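Local coordinates for protein CDP-glucose-4,6-dehydratase (Yersinia pseudotuberculosis, PDB 1RKX) that catalyses the NAD-dependent 4,6-dehydration of CDP-D-glucose to CDP-4-dehydro-6-deoxy-D-glucose, at residues Gly194-Gly199 with Gln233-Pro238; Ala189-Gly194 with Trp260-Asn265. All coordinates share one frame; numbering follows the deposited sequence.

Contact 1: residues Gly194-Gly199 with Gln233-Pro238; sequences GNVIGG and QHVLEP. With NAD (nicotinamide-adenine-dinucleotide), chain G.
The imidazole of His234 has Ile197 O over one face, 4.0 Å above the plane and displaced toward the rim, while Gly198 CA approaches obliquely. In the ring plane, ND1 takes a nearly straight bond from Leu236 N at 3.1 Å, a cap at the start of helix 236-251. The first torsion (chi1 -170°) puts CG anti to the backbone N, in touch with Ile197 O; NE2 bonds to Glu349, and Trp320 meets the ring edge-to-face.

Strand 196-197 runs parallel to the end of strand 229-234, joined by backbone bonds. Gln233 N reaches Asn195 O at 3.1 Å, Gln233 O receives Ile197 N at 2.9 Å, and Ile197 O takes Val235 N at 2.7 Å. One N-H bond holds that last oxygen, with a weaker CA-H...O contact from His234 CA alongside. Val196 carries the apolar part: CG1 turns to Val235, and CG2, beside the backbone N, comes within 4.1 Å of Pro238 CG. Phe20 of the dinucleotide-binding helix 20-31 packs on both valines.

The cofactor is met by the backbone of Val196. Its N gives a straight bond (167°) to the nicotinamide carboxamide O7N at 3.1 Å, and Gly194 CA lies 3.5 Å from C4N, the hydride-carrying carbon of NAD. Holding the carboxamide in this way would restrict rotation of the nicotinamide, consistent with a fixed ring face for hydride transfer.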
loop_
_atom_site.group_PDB
_atom_site.type_symbol
_atom_site.label_atom_id
_atom_site.label_comp_id
_atom_site.label_asym_id
_atom_site.label_seq_id
_atom_site.Cartn_x
_atom_site.Cartn_y
_atom_site.Cartn_z
ATOM N N GLY C 194 -1.490 -16.311 17.467
ATOM C CA GLY C 194 -2.145 -15.867 18.681
ATOM C C GLY C 194 -3.352 -16.712 19.039
ATOM O O GLY C 194 -3.630 -17.721 18.386
ATOM N N ASN C 195 -4.060 -16.307 20.087
ATOM C CA ASN C 195 -5.268 -17.009 20.524
ATOM C C ASN C 195 -5.028 -18.503 20.727
ATOM O O ASN C 195 -5.821 -19.339 20.288
ATOM C CB ASN C 195 -6.367 -16.819 19.482
ATOM C CG ASN C 195 -6.404 -15.407 18.934
ATOM O OD1 ASN C 195 -6.722 -14.455 19.648
ATOM N ND2 ASN C 195 -6.059 -15.263 17.660
ATOM N N VAL C 196 -3.935 -18.834 21.397
ATOM C CA VAL C 196 -3.589 -20.224 21.634
ATOM C C VAL C 196 -4.278 -20.763 22.879
ATOM O O VAL C 196 -4.254 -20.132 23.940
ATOM C CB VAL C 196 -2.064 -20.374 21.783
ATOM C CG1 VAL C 196 -1.708 -21.813 22.016
ATOM C CG2 VAL C 196 -1.372 -19.850 20.534
ATOM N N ILE C 197 -4.908 -21.926 22.743
ATOM C CA ILE C 197 -5.593 -22.552 23.864
ATOM C C ILE C 197 -5.198 -24.022 23.980
ATOM O O ILE C 197 -4.738 -24.639 23.018
ATOM C CB ILE C 197 -7.133 -22.445 23.724
ATOM C CG1 ILE C 197 -7.577 -23.007 22.369
ATOM C CG2 ILE C 197 -7.570 -20.987 23.902
ATOM C CD1 ILE C 197 -9.089 -23.049 22.179
ATOM N N GLY C 198 -5.368 -24.576 25.173
ATOM C CA GLY C 198 -5.019 -25.962 25.390
ATOM C C GLY C 198 -4.990 -26.320 26.862
ATOM O O GLY C 198 -5.112 -25.459 27.731
ATOM N N GLY C 199 -4.842 -27.605 27.152
ATOM C CA GLY C 199 -4.777 -28.004 28.541
ATOM C C GLY C 199 -3.472 -27.474 29.107
ATOM O O GLY C 199 -2.468 -27.397 28.392
ATOM N N GLN C 233 -7.083 -21.525 18.450
ATOM C CA GLN C 233 -6.389 -22.691 17.913
ATOM C C GLN C 233 -5.692 -23.440 19.040
ATOM O O GLN C 233 -5.181 -22.832 19.985
ATOM C CB GLN C 233 -5.361 -22.274 16.861
ATOM C CG GLN C 233 -4.336 -21.262 17.355
ATOM C CD GLN C 233 -3.384 -20.810 16.266
ATOM O OE1 GLN C 233 -2.711 -19.782 16.400
ATOM N NE2 GLN C 233 -3.311 -21.583 15.184
ATOM N N HIS C 234 -5.681 -24.763 18.944
ATOM C CA HIS C 234 -5.028 -25.570 19.961
ATOM C C HIS C 234 -3.543 -25.238 19.894
ATOM O O HIS C 234 -2.989 -25.025 18.809
ATOM C CB HIS C 234 -5.267 -27.057 19.692
ATOM C CG HIS C 234 -4.831 -27.951 20.810
ATOM N ND1 HIS C 234 -3.510 -28.280 21.030
ATOM C CD2 HIS C 234 -5.540 -28.572 21.781
ATOM C CE1 HIS C 234 -3.425 -29.068 22.088
ATOM N NE2 HIS C 234 -4.642 -29.260 22.563
ATOM N N VAL C 235 -2.904 -25.193 21.058
ATOM C CA VAL C 235 -1.490 -24.860 21.150
ATOM C C VAL C 235 -0.592 -25.688 20.227
ATOM O O VAL C 235 0.422 -25.195 19.738
ATOM C CB VAL C 235 -0.996 -24.977 22.620
ATOM C CG1 VAL C 235 -1.200 -26.397 23.142
ATOM C CG2 VAL C 235 0.468 -24.559 22.713
ATOM N N LEU C 236 -0.959 -26.938 19.971
ATOM C CA LEU C 236 -0.135 -27.770 19.103
ATOM C C LEU C 236 -0.171 -27.353 17.626
ATOM O O LEU C 236 0.732 -27.695 16.865
ATOM C CB LEU C 236 -0.542 -29.239 19.242
ATOM C CG LEU C 236 -0.380 -29.833 20.647
ATOM C CD1 LEU C 236 -0.848 -31.282 20.649
ATOM C CD2 LEU C 236 1.085 -29.737 21.090
ATOM N N GLU C 237 -1.200 -26.610 17.222
ATOM C CA GLU C 237 -1.314 -26.172 15.829
ATOM C C GLU C 237 -0.161 -25.241 15.429
ATOM O O GLU C 237 0.585 -25.545 14.503
ATOM C CB GLU C 237 -2.672 -25.498 15.602
ATOM C CG GLU C 237 -3.867 -26.402 15.947
ATOM C CD GLU C 237 -4.359 -27.253 14.779
ATOM O OE1 GLU C 237 -3.527 -27.813 14.025
ATOM O OE2 GLU C 237 -5.592 -27.379 14.621
ATOM N N PRO C 238 -0.004 -24.090 16.106
ATOM C CA PRO C 238 1.115 -23.243 15.694
ATOM C C PRO C 238 2.460 -23.914 15.966
ATOM O O PRO C 238 3.402 -23.755 15.192
ATOM C CB PRO C 238 0.917 -21.968 16.516
ATOM C CG PRO C 238 0.175 -22.454 17.738
ATOM C CD PRO C 238 -0.820 -23.418 17.133
HETATM P PA NAD G . 3.625 -17.861 29.325
HETATM O O1A NAD G . 3.516 -16.711 30.249
HETATM O O2A NAD G . 2.987 -19.135 29.751
HETATM O O5B NAD G . 5.166 -18.173 28.989
HETATM C C5B NAD G . 6.114 -17.078 28.972
HETATM C C4B NAD G . 7.536 -17.583 29.221
HETATM O O4B NAD G . 8.310 -16.362 29.191
HETATM C C3B NAD G . 7.726 -18.165 30.614
HETATM O O3B NAD G . 8.409 -19.424 30.456
HETATM C C2B NAD G . 8.536 -17.092 31.317
HETATM O O2B NAD G . 9.351 -17.604 32.408
HETATM C C1B NAD G . 9.306 -16.492 30.169
HETATM N N9A NAD G . 9.836 -15.173 30.479
HETATM C C8A NAD G . 9.143 -14.001 30.628
HETATM N N7A NAD G . 9.917 -12.960 30.926
HETATM C C5A NAD G . 11.188 -13.497 30.975
HETATM C C6A NAD G . 12.444 -12.910 31.247
HETATM N N6A NAD G . 12.667 -11.643 31.527
HETATM N N1A NAD G . 13.543 -13.727 31.220
HETATM C C2A NAD G . 13.345 -15.055 30.933
HETATM N N3A NAD G . 12.234 -15.708 30.666
HETATM C C4A NAD G . 11.167 -14.863 30.701
HETATM O O3 NAD G . 3.079 -17.418 27.932
HETATM P PN NAD G . 2.905 -18.247 26.532
HETATM O O1N NAD G . 1.460 -18.252 26.291
HETATM O O2N NAD G . 3.478 -19.604 26.720
HETATM O O5D NAD G . 3.635 -17.315 25.482
HETATM C C5D NAD G . 4.778 -17.859 24.812
HETATM C C4D NAD G . 5.298 -16.869 23.789
HETATM O O4D NAD G . 4.230 -16.769 22.789
HETATM C C3D NAD G . 5.551 -15.424 24.220
HETATM O O3D NAD G . 6.600 -14.885 23.391
HETATM C C2D NAD G . 4.215 -14.760 23.919
HETATM O O2D NAD G . 4.376 -13.337 23.795
HETATM C C1D NAD G . 3.855 -15.422 22.615
HETATM N N1N NAD G . 2.432 -15.314 22.315
HETATM C C2N NAD G . 1.458 -16.098 22.959
HETATM C C3N NAD G . 0.018 -16.020 22.561
HETATM C C7N NAD G . -0.930 -16.916 23.247
HETATM O O7N NAD G . -2.116 -16.854 22.887
HETATM N N7N NAD G . -0.570 -17.778 24.220
HETATM C C4N NAD G . -0.401 -14.970 21.556
HETATM C C5N NAD G . 0.755 -14.206 20.993
HETATM C C6N NAD G . 2.017 -14.366 21.330
#

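Contact 2: residues Ala189-Gly194 with Trp260-Asn265; sequences ATVRAG and WNFGPN. With NAD (nicotinamide-adenine-dinucleotide), chain G.
Val191 and Trp260 pair in parallel at the edge of the Rossmann-fold sheet, where strand 259-261, outermost in this chain, runs beside strand 187-192. Three backbone bonds join the two: Trp260 N to Thr190 O, Arg192 N to Trp260 O at 2.7 Å, and Phe262 N to Arg192 O.

Arg192 shares its face of the sheet with Asn261 and passes obliquely across it. Its CB lies 3.8 Å from Trp260 O and touches the Asn261 amide. CG, anti to the carbonyl carbon (chi1 -50°), lies 4.0 Å from the same Trp260 O, and CD packs against the amide end of Asn261. The chain runs extended to the guanidinium, whose plane is turned 56° from that amide. NE forms a salt bridge with Glu165, which probably balances the buried charge, and NH1 bonds to Tyr136 and to Glu147 O.

On the other face, Val191 CG1 meets the edge of the Phe262 ring, 3.8 Å from CE1, and Ala189 CB lies at the indole edge of Trp260. Beyond Arg192 and Asn261 a water accepts from Gly194 N at 2.8 Å and lies 2.7 Å from Phe262 O, in hydrogen-bonding geometry, though other acceptors compete for its protons.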
loop_
_atom_site.group_PDB
_atom_site.type_symbol
_atom_site.label_atom_id
_atom_site.label_comp_id
_atom_site.label_asym_id
_atom_site.label_seq_id
_atom_site.Cartn_x
_atom_site.Cartn_y
_atom_site.Cartn_z
ATOM N N ALA C 189 14.268 -16.810 11.427
ATOM C CA ALA C 189 12.892 -16.491 11.068
ATOM C C ALA C 189 12.063 -16.059 12.275
ATOM O O ALA C 189 12.451 -16.275 13.422
ATOM C CB ALA C 189 12.235 -17.706 10.415
ATOM N N THR C 190 10.927 -15.424 12.004
ATOM C CA THR C 190 10.014 -15.035 13.068
ATOM C C THR C 190 8.694 -15.736 12.779
ATOM O O THR C 190 8.368 -16.007 11.619
ATOM C CB THR C 190 9.775 -13.501 13.141
ATOM O OG1 THR C 190 9.359 -13.005 11.861
ATOM C CG2 THR C 190 11.044 -12.786 13.591
ATOM N N VAL C 191 7.951 -16.057 13.831
ATOM C CA VAL C 191 6.664 -16.717 13.673
ATOM C C VAL C 191 5.606 -15.913 14.419
ATOM O O VAL C 191 5.803 -15.487 15.557
ATOM C CB VAL C 191 6.706 -18.188 14.172
ATOM C CG1 VAL C 191 7.604 -19.006 13.254
ATOM C CG2 VAL C 191 7.209 -18.262 15.605
ATOM N N ARG C 192 4.479 -15.708 13.756
ATOM C CA ARG C 192 3.394 -14.910 14.300
ATOM C C ARG C 192 2.121 -15.728 14.462
ATOM O O ARG C 192 1.590 -16.263 13.487
ATOM C CB ARG C 192 3.160 -13.722 13.360
ATOM C CG ARG C 192 4.457 -12.973 13.036
ATOM C CD ARG C 192 4.380 -12.169 11.740
ATOM N NE ARG C 192 5.673 -11.572 11.399
ATOM C CZ ARG C 192 5.931 -10.937 10.264
ATOM N NH1 ARG C 192 4.991 -10.815 9.340
ATOM N NH2 ARG C 192 7.131 -10.412 10.056
ATOM N N ALA C 193 1.632 -15.812 15.695
ATOM C CA ALA C 193 0.423 -16.570 15.993
ATOM C C ALA C 193 -0.198 -16.066 17.288
ATOM O O ALA C 193 0.486 -15.468 18.118
ATOM C CB ALA C 193 0.764 -18.055 16.122
ATOM N N GLY C 194 -1.490 -16.311 17.467
ATOM C CA GLY C 194 -2.145 -15.867 18.681
ATOM C C GLY C 194 -3.352 -16.712 19.039
ATOM O O GLY C 194 -3.630 -17.721 18.386
ATOM N N TRP C 260 6.594 -15.553 9.345
ATOM C CA TRP C 260 5.536 -16.507 9.017
ATOM C C TRP C 260 4.316 -16.465 9.933
ATOM O O TRP C 260 4.450 -16.500 11.153
ATOM C CB TRP C 260 6.090 -17.937 9.055
ATOM C CG TRP C 260 7.260 -18.171 8.164
ATOM C CD1 TRP C 260 8.558 -17.827 8.406
ATOM C CD2 TRP C 260 7.236 -18.778 6.870
ATOM N NE1 TRP C 260 9.348 -18.184 7.339
ATOM C CE2 TRP C 260 8.562 -18.769 6.381
ATOM C CE3 TRP C 260 6.222 -19.329 6.073
ATOM C CZ2 TRP C 260 8.904 -19.290 5.126
ATOM C CZ3 TRP C 260 6.559 -19.850 4.822
ATOM C CH2 TRP C 260 7.895 -19.824 4.362
ATOM N N ASN C 261 3.131 -16.424 9.326
ATOM C CA ASN C 261 1.860 -16.415 10.048
ATOM C C ASN C 261 1.336 -17.838 10.256
ATOM O O ASN C 261 1.390 -18.664 9.344
ATOM C CB ASN C 261 0.775 -15.687 9.246
ATOM C CG ASN C 261 0.935 -14.182 9.231
ATOM O OD1 ASN C 261 0.319 -13.508 8.406
ATOM N ND2 ASN C 261 1.731 -13.644 10.139
ATOM N N PHE C 262 0.802 -18.111 11.440
ATOM C CA PHE C 262 0.193 -19.406 11.721
ATOM C C PHE C 262 -1.122 -19.149 12.440
ATOM O O PHE C 262 -1.171 -18.436 13.447
ATOM C CB PHE C 262 1.106 -20.306 12.567
ATOM C CG PHE C 262 2.347 -20.763 11.845
ATOM C CD1 PHE C 262 3.566 -20.141 12.076
ATOM C CD2 PHE C 262 2.292 -21.808 10.923
ATOM C CE1 PHE C 262 4.717 -20.550 11.407
ATOM C CE2 PHE C 262 3.442 -22.226 10.244
ATOM C CZ PHE C 262 4.651 -21.599 10.487
ATOM N N GLY C 263 -2.194 -19.716 11.905
ATOM C CA GLY C 263 -3.498 -19.529 12.499
ATOM C C GLY C 263 -4.498 -20.524 11.946
ATOM O O GLY C 263 -4.180 -21.273 11.026
ATOM N N PRO C 264 -5.722 -20.552 12.484
ATOM C CA PRO C 264 -6.779 -21.468 12.047
ATOM C C PRO C 264 -7.521 -20.956 10.816
ATOM O O PRO C 264 -7.347 -19.808 10.406
ATOM C CB PRO C 264 -7.687 -21.524 13.262
ATOM C CG PRO C 264 -7.654 -20.089 13.721
ATOM C CD PRO C 264 -6.177 -19.737 13.627
ATOM N N ASN C 265 -8.362 -21.808 10.238
ATOM C CA ASN C 265 -9.141 -21.411 9.074
ATOM C C ASN C 265 -10.272 -20.525 9.578
ATOM O O ASN C 265 -10.924 -20.851 10.571
ATOM C CB ASN C 265 -9.689 -22.650 8.368
ATOM C CG ASN C 265 -8.585 -23.580 7.898
ATOM O OD1 ASN C 265 -7.596 -23.136 7.310
ATOM N ND2 ASN C 265 -8.748 -24.874 8.153
HETATM P PA NAD G . 3.625 -17.861 29.325
HETATM O O1A NAD G . 3.516 -16.711 30.249
HETATM O O2A NAD G . 2.987 -19.135 29.751
HETATM O O5B NAD G . 5.166 -18.173 28.989
HETATM C C5B NAD G . 6.114 -17.078 28.972
HETATM C C4B NAD G . 7.536 -17.583 29.221
HETATM O O4B NAD G . 8.310 -16.362 29.191
HETATM C C3B NAD G . 7.726 -18.165 30.614
HETATM O O3B NAD G . 8.409 -19.424 30.456
HETATM C C2B NAD G . 8.536 -17.092 31.317
HETATM O O2B NAD G . 9.351 -17.604 32.408
HETATM C C1B NAD G . 9.306 -16.492 30.169
HETATM N N9A NAD G . 9.836 -15.173 30.479
HETATM C C8A NAD G . 9.143 -14.001 30.628
HETATM N N7A NAD G . 9.917 -12.960 30.926
HETATM C C5A NAD G . 11.188 -13.497 30.975
HETATM C C6A NAD G . 12.444 -12.910 31.247
HETATM N N6A NAD G . 12.667 -11.643 31.527
HETATM N N1A NAD G . 13.543 -13.727 31.220
HETATM C C2A NAD G . 13.345 -15.055 30.933
HETATM N N3A NAD G . 12.234 -15.708 30.666
HETATM C C4A NAD G . 11.167 -14.863 30.701
HETATM O O3 NAD G . 3.079 -17.418 27.932
HETATM P PN NAD G . 2.905 -18.247 26.532
HETATM O O1N NAD G . 1.460 -18.252 26.291
HETATM O O2N NAD G . 3.478 -19.604 26.720
HETATM O O5D NAD G . 3.635 -17.315 25.482
HETATM C C5D NAD G . 4.778 -17.859 24.812
HETATM C C4D NAD G . 5.298 -16.869 23.789
HETATM O O4D NAD G . 4.230 -16.769 22.789
HETATM C C3D NAD G . 5.551 -15.424 24.220
HETATM O O3D NAD G . 6.600 -14.885 23.391
HETATM C C2D NAD G . 4.215 -14.760 23.919
HETATM O O2D NAD G . 4.376 -13.337 23.795
HETATM C C1D NAD G . 3.855 -15.422 22.615
HETATM N N1N NAD G . 2.432 -15.314 22.315
HETATM C C2N NAD G . 1.458 -16.098 22.959
HETATM C C3N NAD G . 0.018 -16.020 22.561
HETATM C C7N NAD G . -0.930 -16.916 23.247
HETATM O O7N NAD G . -2.116 -16.854 22.887
HETATM N N7N NAD G . -0.570 -17.778 24.220
HETATM C C4N NAD G . -0.401 -14.970 21.556
HETATM C C5N NAD G . 0.755 -14.206 20.993
HETATM C C6N NAD G . 2.017 -14.366 21.330
HETATM O O HOH W 1 -2.769 -17.003 15.101
#

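How the contacts relate
Both contacts are buried, and both are parallel strand pairings that approach the nicotinamide end of NAD. Contact 2 belongs to the main seven-stranded sheet, whereas contact 1 belongs to the small three-stranded one. Gly194 is common to the two, and the chain passes through it from strand 187-192 into strand 196-197; contact 1 is nested within the loop that contact 2 closes. Helix 236-251 is also shared: it starts in contact 1 and packs on Val191 and Trp260 in contact 2. Their chemistry differs: contact 2 buries a charged arginine network on one sheet face, while contact 1 offers the cofactor a backbone N-H beside apolar valines.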